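Local coordinates for protein probable 2-phosphosulfolactate phosphatase (Clostridium acetobutylicum, PDB 1VR0) that probably hydrolyses (2R)-O-phospho-3-sulfolactate to (2R)-3-sulfolactate and phosphate, with magnesium as cofactor, at residues 44-49 and 237-242; 59-64 and 120-125; 65-70 and 77-82; 98-103 and 110-115; 129-134 and 139-144. All coordinates share one frame; numbering follows the deposited sequence.

Interaction 1: residues 44-49 and 237-242; sequences SVITTA and LVPQYT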
# COMPACT_ATOMS: atom_id res chain seq x y z
N SER A 44 -8.91 -17.14 8.45
CA SER A 44 -10.23 -17.50 8.98
C SER A 44 -10.30 -19.00 9.23
O SER A 44 -10.92 -19.44 10.21
CB SER A 44 -11.34 -17.04 8.04
OG SER A 44 -11.32 -15.63 7.99
N VAL A 45 -9.67 -19.77 8.34
CA VAL A 45 -9.57 -21.21 8.53
C VAL A 45 -8.71 -21.53 9.77
O VAL A 45 -9.13 -22.22 10.68
CB VAL A 45 -8.99 -21.92 7.29
CG1 VAL A 45 -8.50 -23.26 7.66
CG2 VAL A 45 -10.03 -22.01 6.16
N ILE A 46 -7.50 -21.03 9.81
CA ILE A 46 -6.62 -21.32 10.92
C ILE A 46 -7.30 -21.00 12.27
O ILE A 46 -7.28 -21.81 13.19
CB ILE A 46 -5.30 -20.58 10.79
CG1 ILE A 46 -4.50 -21.16 9.63
CG2 ILE A 46 -4.49 -20.68 12.08
CD1 ILE A 46 -3.64 -20.17 8.94
N THR A 47 -7.89 -19.81 12.35
CA THR A 47 -8.55 -19.35 13.53
C THR A 47 -9.70 -20.29 13.95
O THR A 47 -9.84 -20.63 15.12
CB THR A 47 -9.11 -17.93 13.29
OG1 THR A 47 -8.02 -17.02 13.08
CG2 THR A 47 -9.92 -17.44 14.49
N THR A 48 -10.51 -20.69 12.98
CA THR A 48 -11.64 -21.54 13.23
C THR A 48 -11.19 -22.95 13.68
O THR A 48 -11.67 -23.49 14.69
CB THR A 48 -12.54 -21.60 11.97
OG1 THR A 48 -13.05 -20.29 11.70
CG2 THR A 48 -13.70 -22.57 12.14
N ALA A 49 -10.25 -23.51 12.95
CA ALA A 49 -9.80 -24.84 13.21
C ALA A 49 -9.25 -24.97 14.63
O ALA A 49 -9.63 -25.91 15.36
CB ALA A 49 -8.75 -25.20 12.21
N LEU A 237 -9.75 -16.76 20.61
CA LEU A 237 -8.43 -17.36 20.55
C LEU A 237 -7.54 -16.57 19.60
O LEU A 237 -8.00 -16.11 18.53
CB LEU A 237 -8.60 -18.74 19.96
CG LEU A 237 -7.75 -19.83 20.51
CD1 LEU A 237 -8.27 -20.22 21.87
CD2 LEU A 237 -7.83 -20.97 19.50
N VAL A 238 -6.26 -16.44 19.96
CA VAL A 238 -5.29 -15.83 19.08
C VAL A 238 -4.18 -16.79 18.72
O VAL A 238 -3.19 -16.87 19.41
CB VAL A 238 -4.67 -14.61 19.71
CG1 VAL A 238 -3.70 -13.95 18.74
CG2 VAL A 238 -5.76 -13.62 20.13
N PRO A 239 -4.32 -17.49 17.60
CA PRO A 239 -3.25 -18.41 17.24
C PRO A 239 -1.92 -17.71 17.02
O PRO A 239 -1.87 -16.54 16.65
CB PRO A 239 -3.73 -19.04 15.94
CG PRO A 239 -5.18 -18.74 15.85
CD PRO A 239 -5.39 -17.46 16.60
N GLN A 240 -0.86 -18.46 17.24
CA GLN A 240 0.45 -17.88 17.20
C GLN A 240 1.39 -18.84 16.48
O GLN A 240 1.42 -20.02 16.79
CB GLN A 240 0.87 -17.62 18.62
CG GLN A 240 1.97 -16.66 18.72
CD GLN A 240 2.03 -15.91 20.04
OE1 GLN A 240 1.12 -15.99 20.89
NE2 GLN A 240 3.12 -15.17 20.21
N TYR A 241 2.13 -18.32 15.51
CA TYR A 241 3.11 -19.09 14.74
C TYR A 241 4.46 -19.03 15.46
O TYR A 241 4.95 -17.97 15.77
CB TYR A 241 3.21 -18.54 13.30
CG TYR A 241 4.26 -19.18 12.41
CD1 TYR A 241 4.12 -20.47 11.95
CD2 TYR A 241 5.39 -18.48 12.01
CE1 TYR A 241 5.07 -21.05 11.15
CE2 TYR A 241 6.35 -19.05 11.20
CZ TYR A 241 6.18 -20.34 10.78
OH TYR A 241 7.12 -20.96 9.98
N THR A 242 5.03 -20.19 15.72
CA THR A 242 6.25 -20.32 16.50
C THR A 242 6.97 -21.56 16.04
O THR A 242 6.39 -22.62 16.12
CB THR A 242 5.90 -20.51 18.02
OG1 THR A 242 5.10 -19.41 18.49
CG2 THR A 242 7.17 -20.61 18.86
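The five-membered ring of Pro239 meets helix residues Ile46 and Thr47 with its CB-CG edge, while one of its faces lies against the side chain of Ile132 from the neighbouring strand. At the corner of that edge, Pro239 CG approaches the backbone of Thr47, 4.1 Å from its CA, and stands 4.3 Å from its OG1. The next ring atom, Pro239 CB, faces the branch methyl CG2 of Ile46 at 4.3 Å. These are loose van der Waals contacts without any polar bond between the segments. Proline suits the place because its closed ring offers a compact apolar rim and has no amide hydrogen to satisfy against a helix. The helix hydroxyls turn first to nearby carbonyls. Thr47 OG1, with chi1 at -65°, turns back along the helix to the carbonyl of Thr43. Thr48 OG1 reaches Ser44 O at 2.7 Å, tilted 21° from the carbonyl plane, and Thr48 N also binds Ser44 O, so that one oxygen is gripped twice. Thr48 OG1 also bonds Tyr228 OH. Such backward bonds let threonines stay buried inside a helix. Beyond the proline the chain becomes strand 240-242, which pairs antiparallel with strand 129-133. Helix 42-51 thus packs against the edge region of the larger sheet through Ile46 and Thr47, while Val45, Ile46 and Ala49 touch strand 109-113 of the smaller one.

Interaction 2: residues 59-64 and 120-125; sequences PVLTVE and AIKGSE
Leu61 and Lys122 reach one another because each places CG beside its own backbone N, with chi1 at -63° in both residues. The leucine then sends CD2 to Lys122 CG, 3.7 Å away, and the two chains cross at a slant. Lys122 does not run straight on: kinks at chi2 (-57°) and chi3 turn the stem aside, bringing CE to 3.7 Å from Pro59 O. A methylene next to an ammonium group probably carries some positive charge, which makes the carbonyl oxygen an agreeable neighbour. Lysine fits this partly exposed place by using its aliphatic stem for packing while NZ goes on to the hydroxyl of Tyr241; the approach of NZ to Glu125 OE2, at 4.0 Å, is a long salt bridge. Pro59 ends strand 56-59, an edge strand of the three-stranded parallel sheet, and Leu61 lies in the turn that leads to helix 63-73, for which Thr62 is the N-cap, its OG1 accepting from Glu65 N. The other segment takes in the last turn of helix 117-123, which follows the middle strand, 109-113, and the residues just beyond. There Ser124 OG folds back to Ala120 O at 2.7 Å, nearly along the C=O axis, satisfying a carbonyl at the helix end. On the buried side, Pro59 CG rests 4.2 Å from Ile121 CG2, and the ring of Tyr241 packs on both residues.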
# COMPACT_ATOMS: atom_id res chain seq x y z
N PRO A 59 1.75 -24.58 8.47
CA PRO A 59 1.72 -23.97 7.17
C PRO A 59 2.98 -24.25 6.34
O PRO A 59 4.08 -24.16 6.84
CB PRO A 59 1.63 -22.48 7.50
CG PRO A 59 2.30 -22.34 8.75
CD PRO A 59 2.09 -23.60 9.51
N VAL A 60 2.79 -24.63 5.09
CA VAL A 60 3.89 -24.88 4.17
C VAL A 60 3.64 -24.18 2.81
O VAL A 60 2.52 -23.74 2.50
CB VAL A 60 4.13 -26.37 3.97
CG1 VAL A 60 4.39 -27.04 5.32
CG2 VAL A 60 2.97 -27.04 3.23
N LEU A 61 4.69 -24.08 2.01
CA LEU A 61 4.62 -23.33 0.77
C LEU A 61 4.28 -24.21 -0.44
O LEU A 61 3.70 -23.72 -1.41
CB LEU A 61 5.92 -22.53 0.56
CG LEU A 61 6.24 -21.44 1.61
CD1 LEU A 61 7.40 -20.60 1.19
CD2 LEU A 61 5.05 -20.53 1.99
N THR A 62 4.61 -25.48 -0.41
CA THR A 62 4.35 -26.31 -1.58
C THR A 62 3.58 -27.54 -1.22
O THR A 62 3.64 -28.02 -0.09
CB THR A 62 5.66 -26.73 -2.32
OG1 THR A 62 6.38 -27.72 -1.56
CG2 THR A 62 6.53 -25.54 -2.52
N VAL A 63 2.88 -28.08 -2.21
CA VAL A 63 2.21 -29.37 -2.06
C VAL A 63 3.20 -30.48 -1.72
O VAL A 63 2.92 -31.35 -0.91
CB VAL A 63 1.41 -29.71 -3.35
CG1 VAL A 63 0.85 -31.14 -3.30
CG2 VAL A 63 0.30 -28.65 -3.55
N GLU A 64 4.37 -30.45 -2.34
CA GLU A 64 5.34 -31.51 -2.11
C GLU A 64 5.81 -31.54 -0.64
O GLU A 64 5.89 -32.58 -0.01
CB GLU A 64 6.52 -31.32 -3.03
CG GLU A 64 7.32 -32.56 -3.20
CD GLU A 64 8.76 -32.26 -3.56
OE1 GLU A 64 9.46 -33.23 -3.98
OE2 GLU A 64 9.19 -31.07 -3.42
N ALA A 120 2.54 -15.31 3.55
CA ALA A 120 2.65 -14.18 4.48
C ALA A 120 3.16 -14.64 5.88
O ALA A 120 3.92 -13.92 6.55
CB ALA A 120 1.29 -13.50 4.62
N ILE A 121 2.71 -15.82 6.31
CA ILE A 121 3.10 -16.35 7.63
C ILE A 121 4.61 -16.63 7.64
O ILE A 121 5.35 -16.07 8.43
CB ILE A 121 2.25 -17.60 8.04
CG1 ILE A 121 0.80 -17.20 8.25
CG2 ILE A 121 2.76 -18.19 9.33
CD1 ILE A 121 -0.21 -18.37 8.25
N LYS A 122 5.06 -17.44 6.70
CA LYS A 122 6.48 -17.68 6.53
C LYS A 122 7.29 -16.41 6.35
O LYS A 122 8.40 -16.32 6.86
CB LYS A 122 6.72 -18.63 5.34
CG LYS A 122 6.10 -20.04 5.50
CD LYS A 122 6.62 -20.75 6.76
CE LYS A 122 7.12 -22.16 6.49
NZ LYS A 122 8.16 -22.51 7.53
N GLY A 123 6.75 -15.43 5.63
CA GLY A 123 7.46 -14.16 5.38
C GLY A 123 7.67 -13.27 6.60
O GLY A 123 8.48 -12.36 6.56
N SER A 124 6.95 -13.56 7.68
CA SER A 124 7.03 -12.81 8.93
C SER A 124 7.93 -13.46 10.00
O SER A 124 8.00 -12.95 11.14
CB SER A 124 5.63 -12.62 9.46
OG SER A 124 4.77 -12.19 8.39
N GLU A 125 8.67 -14.52 9.64
CA GLU A 125 9.50 -15.27 10.61
C GLU A 125 10.35 -14.44 11.58
O GLU A 125 10.58 -14.87 12.71
CB GLU A 125 10.46 -16.22 9.89
CG GLU A 125 9.73 -17.29 9.12
CD GLU A 125 10.30 -18.65 9.35
OE1 GLU A 125 11.53 -18.77 9.07
OE2 GLU A 125 9.53 -19.55 9.81

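Interaction 3: residues 65-70 and 77-82; sequences EALKKV and AILGGE. With 3SL ((2R)-3-sulfolactic acid), chain E.
Leu79 supplies the tight half of this contact, fitting its branched end among Ala66, Leu67 and Val70 of the helix. Its CG and CD2 both lie 3.6 Å from Val70 CG2, and CD1 comes equally near Leu67 CD2. Leu67 and Val70 each cross Leu79 at about a right angle. Ala66 is small enough to let CD2 sink toward the helix backbone, 3.7 Å from the Ala66 carbonyl oxygen. Leu67, though on the exposed flank and starting away from the strand, still makes its close contact with the tip. The looser part is at Ala77, whose CB merely approaches Val70 O at 4.1 Å. At the far end of the strand, Gly81 takes up backbone angles (phi 121°) that suit glycine, and Glu82 enters the sulfolactate pocket, its CG 3.0 Å from ligand O3S, a close approach and not a bond. OE1 of this residue is fixed by Thr115 OG1 and Gly85 N. The helix runs at 164° to strand 77-81, their axes 8.9 Å apart, as expected for the returning limb of a beta-alpha-beta crossover. This crossover joins parallel strands 56-59 and 77-81, with strand 109-113 lying between them and its Ile111 touching Ala66 and Leu79.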
# COMPACT_ATOMS: atom_id res chain seq x y z
N GLU A 65 6.06 -30.37 -0.09
CA GLU A 65 6.46 -30.22 1.30
C GLU A 65 5.32 -30.63 2.26
O GLU A 65 5.58 -31.21 3.31
CB GLU A 65 6.96 -28.78 1.52
CG GLU A 65 6.97 -28.23 2.93
CD GLU A 65 8.21 -28.56 3.75
OE1 GLU A 65 8.81 -29.67 3.59
OE2 GLU A 65 8.54 -27.66 4.59
N ALA A 66 4.06 -30.37 1.86
CA ALA A 66 2.87 -30.79 2.62
C ALA A 66 2.76 -32.31 2.72
O ALA A 66 2.45 -32.84 3.79
CB ALA A 66 1.60 -30.21 2.02
N LEU A 67 3.03 -33.01 1.62
CA LEU A 67 2.92 -34.47 1.61
C LEU A 67 4.02 -35.11 2.43
O LEU A 67 3.83 -36.19 3.00
CB LEU A 67 2.92 -35.03 0.17
CG LEU A 67 1.73 -34.54 -0.69
CD1 LEU A 67 1.85 -34.91 -2.19
CD2 LEU A 67 0.40 -35.03 -0.11
N LYS A 68 5.16 -34.45 2.48
CA LYS A 68 6.28 -34.88 3.28
C LYS A 68 5.97 -34.68 4.78
O LYS A 68 6.22 -35.56 5.61
CB LYS A 68 7.53 -34.10 2.83
CG LYS A 68 8.88 -34.52 3.41
CD LYS A 68 9.83 -33.30 3.55
CE LYS A 68 11.32 -33.71 3.76
NZ LYS A 68 12.22 -32.53 3.63
N LYS A 69 5.37 -33.54 5.11
CA LYS A 69 4.99 -33.23 6.49
C LYS A 69 3.97 -34.21 7.10
O LYS A 69 4.02 -34.50 8.29
CB LYS A 69 4.44 -31.80 6.60
CG LYS A 69 5.50 -30.66 6.65
CD LYS A 69 6.64 -30.97 7.62
CE LYS A 69 7.39 -29.72 8.11
NZ LYS A 69 8.28 -30.08 9.28
N VAL A 70 3.04 -34.72 6.29
CA VAL A 70 2.11 -35.78 6.74
C VAL A 70 2.83 -36.98 7.35
O VAL A 70 2.45 -37.47 8.42
CB VAL A 70 1.26 -36.33 5.57
CG1 VAL A 70 0.69 -37.74 5.91
CG2 VAL A 70 0.16 -35.36 5.21
N ALA A 77 -2.49 -36.49 11.28
CA ALA A 77 -2.27 -35.41 10.33
C ALA A 77 -3.39 -35.37 9.32
O ALA A 77 -3.84 -36.41 8.91
CB ALA A 77 -0.96 -35.61 9.60
N ILE A 78 -3.84 -34.18 8.95
CA ILE A 78 -4.76 -34.00 7.84
C ILE A 78 -4.23 -32.92 6.88
O ILE A 78 -3.47 -32.03 7.28
CB ILE A 78 -6.18 -33.63 8.34
CG1 ILE A 78 -6.16 -32.39 9.24
CG2 ILE A 78 -6.81 -34.79 9.10
CD1 ILE A 78 -7.55 -31.95 9.70
N LEU A 79 -4.65 -33.00 5.62
CA LEU A 79 -4.20 -32.09 4.55
C LEU A 79 -5.31 -31.14 4.11
O LEU A 79 -6.35 -31.58 3.62
CB LEU A 79 -3.74 -32.91 3.33
CG LEU A 79 -2.39 -33.61 3.42
CD1 LEU A 79 -2.24 -34.59 2.30
CD2 LEU A 79 -1.26 -32.60 3.37
N GLY A 80 -5.07 -29.85 4.25
CA GLY A 80 -6.01 -28.83 3.75
C GLY A 80 -5.35 -27.63 3.09
O GLY A 80 -4.13 -27.54 3.03
N GLY A 81 -6.18 -26.70 2.62
CA GLY A 81 -5.74 -25.50 1.89
C GLY A 81 -6.32 -25.42 0.49
O GLY A 81 -7.37 -25.98 0.21
N GLU A 82 -5.64 -24.71 -0.39
CA GLU A 82 -6.13 -24.55 -1.78
C GLU A 82 -5.08 -24.05 -2.76
O GLU A 82 -4.07 -23.44 -2.38
CB GLU A 82 -7.30 -23.57 -1.83
CG GLU A 82 -7.05 -22.24 -1.12
CD GLU A 82 -6.10 -21.25 -1.87
OE1 GLU A 82 -5.95 -21.31 -3.10
OE2 GLU A 82 -5.51 -20.37 -1.22
O11 3SL E . -7.43 -17.28 -5.03
C1 3SL E . -8.33 -17.71 -4.28
O12 3SL E . -9.55 -17.74 -4.55
C2 3SL E . -7.88 -18.22 -2.96
O2 3SL E . -6.86 -17.34 -2.49
C3 3SL E . -9.09 -18.29 -2.06
S 3SL E . -8.67 -18.61 -0.48
O3S 3SL E . -8.89 -20.04 -0.19
O1S 3SL E . -7.34 -18.04 -0.06
O2S 3SL E . -9.69 -17.99 0.37

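Interaction 4: residues 98-103 and 110-115; sequences MEYTED and LIMTTT
This is a buried aromatic-aliphatic contact in which Tyr100, on the connection before helix 102-105, packs against Leu110 and Met112 of strand 109-113. The ring corner CE1 does most of the touching: Leu110 brings CD1 and CD2 to it, each 3.7 Å away, so both methyls press on the same ring corner. The side chains cross at about a right angle. This approach is possible because Leu110 holds CG opposite its backbone N (chi1 176°), extending it outward from the sheet. Met112, present as selenomethionine, takes the crowded position between backbone N and carbonyl carbon (chi1 44°), and its flexible chain bends so that CE comes within 4.0 Å of Tyr100 OH. Leu110 and Met112 are two residues apart on the strand, so both project from the same face of the sheet. Strand 77-81, helix 102-105 and strand 109-113 make a beta-alpha-beta unit whose two parallel strands are direct neighbours, and Tyr100 packs the connection onto it. Tyrosine suits the spot by pairing an apolar ring with a hydroxyl that can be satisfied inside: OH bonds Ser94 O, while the backbone carbonyl of Tyr100 accepts from Asn52 ND2. Val45 of helix 42-51 touches both Tyr100 and Met112. Past the strand, Thr115 lines the sulfolactate pocket.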
# COMPACT_ATOMS: atom_id res chain seq x y z
N MSE A 98 -15.89 -23.79 7.25
CA MSE A 98 -16.96 -24.69 7.73
C MSE A 98 -16.62 -26.14 7.77
O MSE A 98 -17.26 -26.88 8.51
CB MSE A 98 -18.24 -24.59 6.91
CG MSE A 98 -19.20 -23.61 7.53
SE MSE A 98 -18.55 -21.83 7.09
CE MSE A 98 -19.53 -21.77 5.24
N GLU A 99 -15.67 -26.57 6.96
CA GLU A 99 -15.36 -27.97 6.92
C GLU A 99 -14.42 -28.41 8.05
O GLU A 99 -14.28 -29.61 8.30
CB GLU A 99 -14.92 -28.41 5.51
CG GLU A 99 -13.59 -27.95 4.97
CD GLU A 99 -13.54 -27.99 3.42
OE1 GLU A 99 -13.90 -29.00 2.80
OE2 GLU A 99 -13.13 -26.97 2.82
N TYR A 100 -13.89 -27.44 8.81
CA TYR A 100 -13.02 -27.71 9.95
C TYR A 100 -13.79 -27.68 11.25
O TYR A 100 -13.45 -26.93 12.18
CB TYR A 100 -11.83 -26.74 9.98
CG TYR A 100 -11.00 -26.85 8.74
CD1 TYR A 100 -9.95 -27.76 8.68
CD2 TYR A 100 -11.28 -26.08 7.59
CE1 TYR A 100 -9.17 -27.90 7.53
CE2 TYR A 100 -10.51 -26.21 6.44
CZ TYR A 100 -9.45 -27.13 6.42
OH TYR A 100 -8.68 -27.33 5.30
N THR A 101 -14.81 -28.52 11.30
CA THR A 101 -15.61 -28.72 12.51
C THR A 101 -14.82 -29.44 13.58
O THR A 101 -13.84 -30.13 13.27
CB THR A 101 -16.89 -29.58 12.22
OG1 THR A 101 -16.52 -30.94 11.90
CG2 THR A 101 -17.70 -29.00 11.13
N GLU A 102 -15.27 -29.33 14.82
CA GLU A 102 -14.62 -29.98 15.97
C GLU A 102 -14.50 -31.50 15.79
O GLU A 102 -13.49 -32.12 16.15
CB GLU A 102 -15.37 -29.64 17.27
CG GLU A 102 -14.58 -30.04 18.54
CD GLU A 102 -15.45 -30.12 19.76
OE1 GLU A 102 -16.37 -29.28 19.83
OE2 GLU A 102 -15.23 -31.00 20.65
N ASP A 103 -15.53 -32.10 15.22
CA ASP A 103 -15.56 -33.52 14.95
C ASP A 103 -14.42 -33.95 14.02
O ASP A 103 -13.81 -34.99 14.18
CB ASP A 103 -16.90 -33.82 14.28
CG ASP A 103 -17.42 -35.16 14.64
OD1 ASP A 103 -16.66 -35.97 15.25
OD2 ASP A 103 -18.61 -35.41 14.28
N LEU A 110 -3.08 -30.14 11.33
CA LEU A 110 -3.50 -29.66 10.02
C LEU A 110 -2.31 -29.14 9.22
O LEU A 110 -1.75 -28.09 9.54
CB LEU A 110 -4.54 -28.57 10.22
CG LEU A 110 -5.07 -27.84 9.01
CD1 LEU A 110 -5.61 -28.80 7.95
CD2 LEU A 110 -6.14 -26.95 9.52
N ILE A 111 -1.90 -29.89 8.21
CA ILE A 111 -0.89 -29.45 7.28
C ILE A 111 -1.62 -28.64 6.20
O ILE A 111 -2.51 -29.14 5.53
CB ILE A 111 -0.16 -30.62 6.60
CG1 ILE A 111 0.31 -31.69 7.60
CG2 ILE A 111 1.01 -30.12 5.80
CD1 ILE A 111 1.11 -31.21 8.78
N MSE A 112 -1.25 -27.38 6.04
CA MSE A 112 -1.84 -26.60 4.96
C MSE A 112 -0.91 -25.73 4.16
O MSE A 112 0.11 -25.24 4.65
CB MSE A 112 -3.02 -25.75 5.43
CG MSE A 112 -2.85 -25.00 6.71
SE MSE A 112 -4.36 -23.67 7.05
CE MSE A 112 -5.91 -24.54 5.89
N THR A 113 -1.30 -25.55 2.91
CA THR A 113 -0.63 -24.68 2.00
C THR A 113 -1.71 -23.94 1.23
O THR A 113 -2.69 -24.55 0.78
CB THR A 113 0.31 -25.45 1.06
OG1 THR A 113 0.96 -24.53 0.19
CG2 THR A 113 -0.41 -26.52 0.24
N THR A 114 -1.56 -22.62 1.13
CA THR A 114 -2.54 -21.78 0.43
C THR A 114 -1.87 -20.78 -0.49
O THR A 114 -0.64 -20.61 -0.50
CB THR A 114 -3.51 -21.02 1.40
OG1 THR A 114 -2.82 -19.99 2.11
CG2 THR A 114 -4.15 -21.94 2.39
N THR A 115 -2.70 -20.12 -1.30
CA THR A 115 -2.26 -19.21 -2.33
C THR A 115 -1.54 -17.96 -1.73
O THR A 115 -0.46 -17.62 -2.19
CB THR A 115 -3.47 -18.81 -3.27
OG1 THR A 115 -3.89 -19.94 -4.08
CG2 THR A 115 -3.09 -17.65 -4.19

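Interaction 5: residues 129-134 and 139-144; sequences DILIGS and EAVAEK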
# COMPACT_ATOMS: atom_id res chain seq x y z
N ASP A 129 6.77 -11.87 17.74
CA ASP A 129 5.57 -12.69 17.88
C ASP A 129 4.81 -12.61 16.59
O ASP A 129 4.56 -11.50 16.14
CB ASP A 129 4.67 -12.15 18.98
CG ASP A 129 5.27 -12.32 20.36
OD1 ASP A 129 5.32 -13.47 20.82
OD2 ASP A 129 5.70 -11.31 20.99
N ILE A 130 4.47 -13.76 16.01
CA ILE A 130 3.56 -13.79 14.86
C ILE A 130 2.15 -14.23 15.28
O ILE A 130 1.94 -15.38 15.65
CB ILE A 130 4.02 -14.76 13.75
CG1 ILE A 130 5.39 -14.37 13.20
CG2 ILE A 130 2.96 -14.78 12.62
CD1 ILE A 130 6.51 -15.05 13.85
N LEU A 131 1.20 -13.31 15.20
CA LEU A 131 -0.19 -13.59 15.52
C LEU A 131 -1.01 -13.85 14.28
O LEU A 131 -0.74 -13.32 13.22
CB LEU A 131 -0.82 -12.40 16.24
CG LEU A 131 -0.09 -11.93 17.51
CD1 LEU A 131 -0.85 -10.76 18.13
CD2 LEU A 131 0.07 -13.07 18.54
N ILE A 132 -2.05 -14.65 14.41
CA ILE A 132 -2.92 -14.93 13.28
C ILE A 132 -4.21 -14.20 13.51
O ILE A 132 -4.86 -14.43 14.51
CB ILE A 132 -3.21 -16.42 13.12
CG1 ILE A 132 -1.90 -17.21 12.96
CG2 ILE A 132 -4.13 -16.63 11.96
CD1 ILE A 132 -0.96 -16.70 11.84
N GLY A 133 -4.58 -13.32 12.58
CA GLY A 133 -5.75 -12.49 12.75
C GLY A 133 -6.75 -12.58 11.63
O GLY A 133 -6.43 -12.93 10.50
N SER A 134 -7.99 -12.26 11.98
CA SER A 134 -9.11 -12.35 11.05
C SER A 134 -10.20 -11.50 11.64
O SER A 134 -10.08 -11.04 12.80
CB SER A 134 -9.58 -13.80 10.94
OG SER A 134 -10.05 -14.32 12.20
N GLU A 139 -11.14 -8.68 17.91
CA GLU A 139 -11.08 -8.13 19.26
C GLU A 139 -10.01 -8.83 20.11
O GLU A 139 -9.22 -8.18 20.81
CB GLU A 139 -12.44 -8.24 19.96
CG GLU A 139 -13.57 -7.38 19.38
CD GLU A 139 -13.54 -5.91 19.84
OE1 GLU A 139 -12.71 -5.52 20.68
OE2 GLU A 139 -14.37 -5.11 19.37
N ALA A 140 -9.99 -10.16 20.06
CA ALA A 140 -9.05 -10.90 20.87
C ALA A 140 -7.61 -10.61 20.43
O ALA A 140 -6.71 -10.56 21.26
CB ALA A 140 -9.35 -12.39 20.80
N VAL A 141 -7.40 -10.39 19.13
CA VAL A 141 -6.07 -10.04 18.62
C VAL A 141 -5.62 -8.68 19.18
O VAL A 141 -4.46 -8.48 19.51
CB VAL A 141 -6.06 -9.95 17.09
CG1 VAL A 141 -4.75 -9.41 16.60
CG2 VAL A 141 -6.35 -11.32 16.46
N ALA A 142 -6.56 -7.74 19.24
CA ALA A 142 -6.25 -6.43 19.73
C ALA A 142 -5.85 -6.54 21.19
O ALA A 142 -4.91 -5.91 21.64
CB ALA A 142 -7.43 -5.53 19.55
N GLU A 143 -6.55 -7.38 21.93
CA GLU A 143 -6.23 -7.59 23.32
C GLU A 143 -4.83 -8.18 23.49
O GLU A 143 -4.10 -7.74 24.36
CB GLU A 143 -7.27 -8.46 23.95
CG GLU A 143 -6.94 -8.74 25.38
CD GLU A 143 -8.13 -9.15 26.17
OE1 GLU A 143 -9.18 -8.48 26.04
OE2 GLU A 143 -8.02 -10.15 26.91
N LYS A 144 -4.46 -9.14 22.65
CA LYS A 144 -3.12 -9.74 22.69
C LYS A 144 -2.01 -8.75 22.30
O LYS A 144 -0.93 -8.71 22.90
CB LYS A 144 -3.07 -10.98 21.82
CG LYS A 144 -1.77 -11.77 21.87
CD LYS A 144 -1.49 -12.39 23.19
CE LYS A 144 -0.12 -13.07 23.18
NZ LYS A 144 0.27 -13.58 24.55
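Lys144 leaves its helix toward Leu131, and its stem can be followed outward atom by atom. CB stands a little back from the strand. CG, held opposite the backbone N by chi1 of -175°, meets both methyls of Leu131, with CD1 and CD2 each 4.0 Å away, and the two side chains cross at about a right angle. A bend at chi2 (66°) then turns the remaining stem toward Gln240 of strand 240-242, and NZ finishes in a salt bridge with Glu147. Asp129 OD1 lies 6.3 Å from NZ, too far for a bond, though its charge may still favour the ammonium group. Lysine therefore serves a boundary position: its carbon chain shields leucine while its tip stays polar. Deeper in, Val141 sends CG2 to the strand backbone, 3.9 Å from Gly133 CA and 4.0 Å from Ile132 O. Glycine leaves this part of the backbone open to the valine methyl. The other valine methyl, CG1, is 4.4 Å from Leu131 CD1. The helix runs back at 160° to the strand, as the return limb of a beta-alpha-beta crossover from strand 129-133 to strand 152-156, with strand 33-37 between them. On the helix's far side Glu139 and Ala142 pack on helix 165-181. On the opposite face of the sheet, Ile132 reaches helix 42-51.

Overall arrangement
From the N terminus, helix 42-51 opens the longest loop, closed by interaction 1 only near the C terminus, and every other contact nests within it. Interaction 2 opens at 59-64 and closes at 120-125, enclosing interactions 3 and 4, which follow one another in series. Interaction 5 comes after interaction 2 has closed; none of the loops cross. Interactions 3 and 4 pack the connections onto the three-stranded parallel sheet and meet at the ligand pocket. Interaction 5 serves the larger mixed sheet, where strand 129-133 pairs with strand 240-242 of interaction 1. Interactions 1 and 2 bind the two sheets together, meeting at Tyr241.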